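Local coordinates for TetR/AcrR family transcriptional regulator (Bradyrhizobium diazoefficiens, PDB 6G8G), which responds to flavonoids such as genistein as a TetR-family transcriptional repressor, probably releasing its DNA operator when the flavonoid binds, at the interface of chains A and B. Coordinates in Å, arbitrary orientation; residue numbers count along the deposited sequence, not the author numbering. Chains: chain A/B, TetR/AcrR family transcriptional regulator.

The interface of chains A and B. Residues chain A 170, 173-174, 205; chain B 170, 173-174, 205-206.
A:Leu174 and B:Leu174 meet near the two-fold axis, the methyl A:Leu174 CD2 lying 3.8 Å from the branch carbon B:Leu174 CG. They belong to the C-terminal, ligand-binding part of the protein, where helices 164-176 and 192-210 of both chains pack together as the four-helix bundle by which TetR-family regulators typically dimerise, each 164-176 meeting its copy and the partner's 192-210. The other methyl of each leucine points at a phenylalanine of the partner, with A:Leu174 CD1 4.0 Å from B:Phe205 CE1 and the twin pair set the same way.

The A:Phe205 ring also lies against the B:Gln170 side chain, and B:Phe205 against A:Gln170. The aliphatic CB of B:Gln170 sits over one face of the A:Phe205 ring, towards the rim, 4.1 Å above its plane. Farther out, the amide carbon B:Gln170 CD approaches A:Phe205 CD2 at 3.5 Å, with amide and ring tilted 51° apart rather than stacked flat. The glutamine chain runs extended beyond CG (chi2 161° in B:Gln170), which carries its amide out along the neighbouring ring. Where the two rings meet, A:Phe205 CE1 lies at the edge of B:Phe205, in its plane, 4.0 Å from B:Phe205 CE1. The far corner of the A:Phe205 ring, CZ, reaches B:Phe206 CD1 at 3.6 Å.

In A:Phe205, CG stands opposite the backbone N (chi1 -168°), which swings the ring off helix 192-210 to lie between B:Gln170, B:Leu174 and the aromatic pair of chain B. Cutting this side chain back to alanine would probably open a gap against B:Leu174 CD1 and leave the B:Gln170 chain without the ring it lies on, free to turn.

Next to the leucines, one residue earlier on helix 164-176, the two helices come close at A:Ser173 and B:Ser173: B:Ser173 CB packs 3.5 Å from the carbonyl oxygen A:Ser173 O, an approach that the small serine side chains probably permit.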
ATOM      1  N   GLN A 170       8.302  -6.829   9.518  1.00 54.54           N
ATOM      2  CA  GLN A 170       8.219  -8.006   8.699  1.00 55.15           C
ATOM      3  C   GLN A 170       6.964  -8.768   8.994  1.00 53.86           C
ATOM      4  O   GLN A 170       6.267  -9.202   8.085  1.00 57.70           O
ATOM      5  CB  GLN A 170       9.444  -8.863   8.918  1.00 56.41           C
ATOM      6  CG  GLN A 170      10.653  -8.230   8.261  1.00 57.25           C
ATOM      7  CD  GLN A 170      11.969  -8.796   8.754  1.00 61.65           C
ATOM      8  OE1 GLN A 170      12.085  -9.281   9.882  1.00 66.09           O
ATOM      9  NE2 GLN A 170      12.980  -8.734   7.897  1.00 60.71           N
ATOM     10  N   SER A 173       4.135  -6.713   7.365  1.00 50.52           N
ATOM     11  CA  SER A 173       4.150  -6.922   5.916  1.00 50.26           C
ATOM     12  C   SER A 173       3.622  -8.308   5.518  1.00 46.00           C
ATOM     13  O   SER A 173       2.893  -8.410   4.561  1.00 41.10           O
ATOM     14  CB  SER A 173       5.537  -6.738   5.365  1.00 51.73           C
ATOM     15  OG  SER A 173       5.967  -5.433   5.698  1.00 55.14           O
ATOM     16  N   LEU A 174       3.942  -9.348   6.277  1.00 44.01           N
ATOM     17  CA  LEU A 174       3.457 -10.669   5.939  1.00 47.08           C
ATOM     18  C   LEU A 174       1.951 -10.791   6.055  1.00 49.88           C
ATOM     19  O   LEU A 174       1.294 -11.308   5.177  1.00 57.78           O
ATOM     20  CB  LEU A 174       4.087 -11.718   6.819  1.00 46.81           C
ATOM     21  CG  LEU A 174       5.552 -11.905   6.482  1.00 49.81           C
ATOM     22  CD1 LEU A 174       6.247 -12.676   7.578  1.00 48.98           C
ATOM     23  CD2 LEU A 174       5.692 -12.623   5.142  1.00 53.88           C
ATOM     24  N   PHE A 205       4.526 -18.325   8.846  1.00 53.95           N
ATOM     25  CA  PHE A 205       5.766 -18.008   8.166  1.00 56.24           C
ATOM     26  C   PHE A 205       6.709 -17.239   9.070  1.00 54.66           C
ATOM     27  O   PHE A 205       7.901 -17.512   9.141  1.00 52.77           O
ATOM     28  CB  PHE A 205       5.444 -17.176   6.931  1.00 56.23           C
ATOM     29  CG  PHE A 205       6.600 -17.010   5.984  1.00 56.79           C
ATOM     30  CD1 PHE A 205       7.546 -16.039   6.186  1.00 55.14           C
ATOM     31  CD2 PHE A 205       6.721 -17.829   4.870  1.00 58.09           C
ATOM     32  CE1 PHE A 205       8.604 -15.895   5.307  1.00 60.71           C
ATOM     33  CE2 PHE A 205       7.770 -17.681   3.976  1.00 55.73           C
ATOM     34  CZ  PHE A 205       8.712 -16.711   4.194  1.00 57.66           C
TER
ATOM     35  N   GLN B 170       4.614 -13.991  -0.199  1.00 58.93           N
ATOM     36  CA  GLN B 170       5.310 -13.679   1.043  1.00 56.48           C
ATOM     37  C   GLN B 170       6.645 -13.012   0.748  1.00 56.04           C
ATOM     38  O   GLN B 170       7.010 -12.023   1.381  1.00 52.68           O
ATOM     39  CB  GLN B 170       5.483 -14.939   1.873  1.00 55.13           C
ATOM     40  CG  GLN B 170       4.138 -15.374   2.433  1.00 60.97           C
ATOM     41  CD  GLN B 170       4.063 -16.828   2.896  1.00 62.37           C
ATOM     42  OE1 GLN B 170       4.786 -17.680   2.422  1.00 59.29           O
ATOM     43  NE2 GLN B 170       3.149 -17.101   3.823  1.00 66.99           N
ATOM     44  N   SER B 173       5.844  -9.460  -0.401  1.00 53.44           N
ATOM     45  CA  SER B 173       5.460  -8.644   0.738  1.00 52.22           C
ATOM     46  C   SER B 173       6.660  -8.227   1.572  1.00 51.10           C
ATOM     47  O   SER B 173       6.704  -7.113   2.054  1.00 54.34           O
ATOM     48  CB  SER B 173       4.439  -9.376   1.595  1.00 50.33           C
ATOM     49  OG  SER B 173       3.301  -9.647   0.796  1.00 58.64           O
ATOM     50  N   LEU B 174       7.613  -9.122   1.774  1.00 50.99           N
ATOM     51  CA  LEU B 174       8.752  -8.806   2.636  1.00 53.41           C
ATOM     52  C   LEU B 174       9.608  -7.739   2.029  1.00 55.35           C
ATOM     53  O   LEU B 174      10.007  -6.814   2.678  1.00 62.70           O
ATOM     54  CB  LEU B 174       9.610 -10.049   2.879  1.00 54.10           C
ATOM     55  CG  LEU B 174       8.940 -11.029   3.835  1.00 53.60           C
ATOM     56  CD1 LEU B 174       9.623 -12.378   3.771  1.00 53.56           C
ATOM     57  CD2 LEU B 174       8.944 -10.476   5.248  1.00 54.06           C
ATOM     58  N   PHE B 205      15.402 -12.950   5.470  1.00 63.48           N
ATOM     59  CA  PHE B 205      14.283 -13.449   6.246  1.00 66.39           C
ATOM     60  C   PHE B 205      13.559 -14.574   5.509  1.00 64.70           C
ATOM     61  O   PHE B 205      13.198 -15.612   6.088  1.00 57.76           O
ATOM     62  CB  PHE B 205      13.325 -12.295   6.518  1.00 64.58           C
ATOM     63  CG  PHE B 205      12.261 -12.588   7.552  1.00 61.34           C
ATOM     64  CD1 PHE B 205      11.089 -13.269   7.205  1.00 63.22           C
ATOM     65  CD2 PHE B 205      12.382 -12.107   8.829  1.00 61.12           C
ATOM     66  CE1 PHE B 205      10.087 -13.482   8.131  1.00 61.64           C
ATOM     67  CE2 PHE B 205      11.388 -12.321   9.779  1.00 63.04           C
ATOM     68  CZ  PHE B 205      10.242 -13.007   9.432  1.00 67.29           C
ATOM     69  N   PHE B 206      13.305 -14.341   4.233  1.00 63.51           N
ATOM     70  CA  PHE B 206      12.656 -15.344   3.426  1.00 63.46           C
ATOM     71  C   PHE B 206      13.398 -16.684   3.461  1.00 62.32           C
ATOM     72  O   PHE B 206      12.772 -17.748   3.540  1.00 56.53           O
ATOM     73  CB  PHE B 206      12.574 -14.867   2.005  1.00 56.98           C
ATOM     74  CG  PHE B 206      11.869 -15.828   1.116  1.00 55.00           C
ATOM     75  CD1 PHE B 206      10.495 -15.942   1.172  1.00 53.11           C
ATOM     76  CD2 PHE B 206      12.564 -16.612   0.242  1.00 55.56           C
ATOM     77  CE1 PHE B 206       9.821 -16.818   0.363  1.00 53.69           C
ATOM     78  CE2 PHE B 206      11.902 -17.487  -0.578  1.00 56.31           C
ATOM     79  CZ  PHE B 206      10.525 -17.601  -0.508  1.00 57.61           C
TER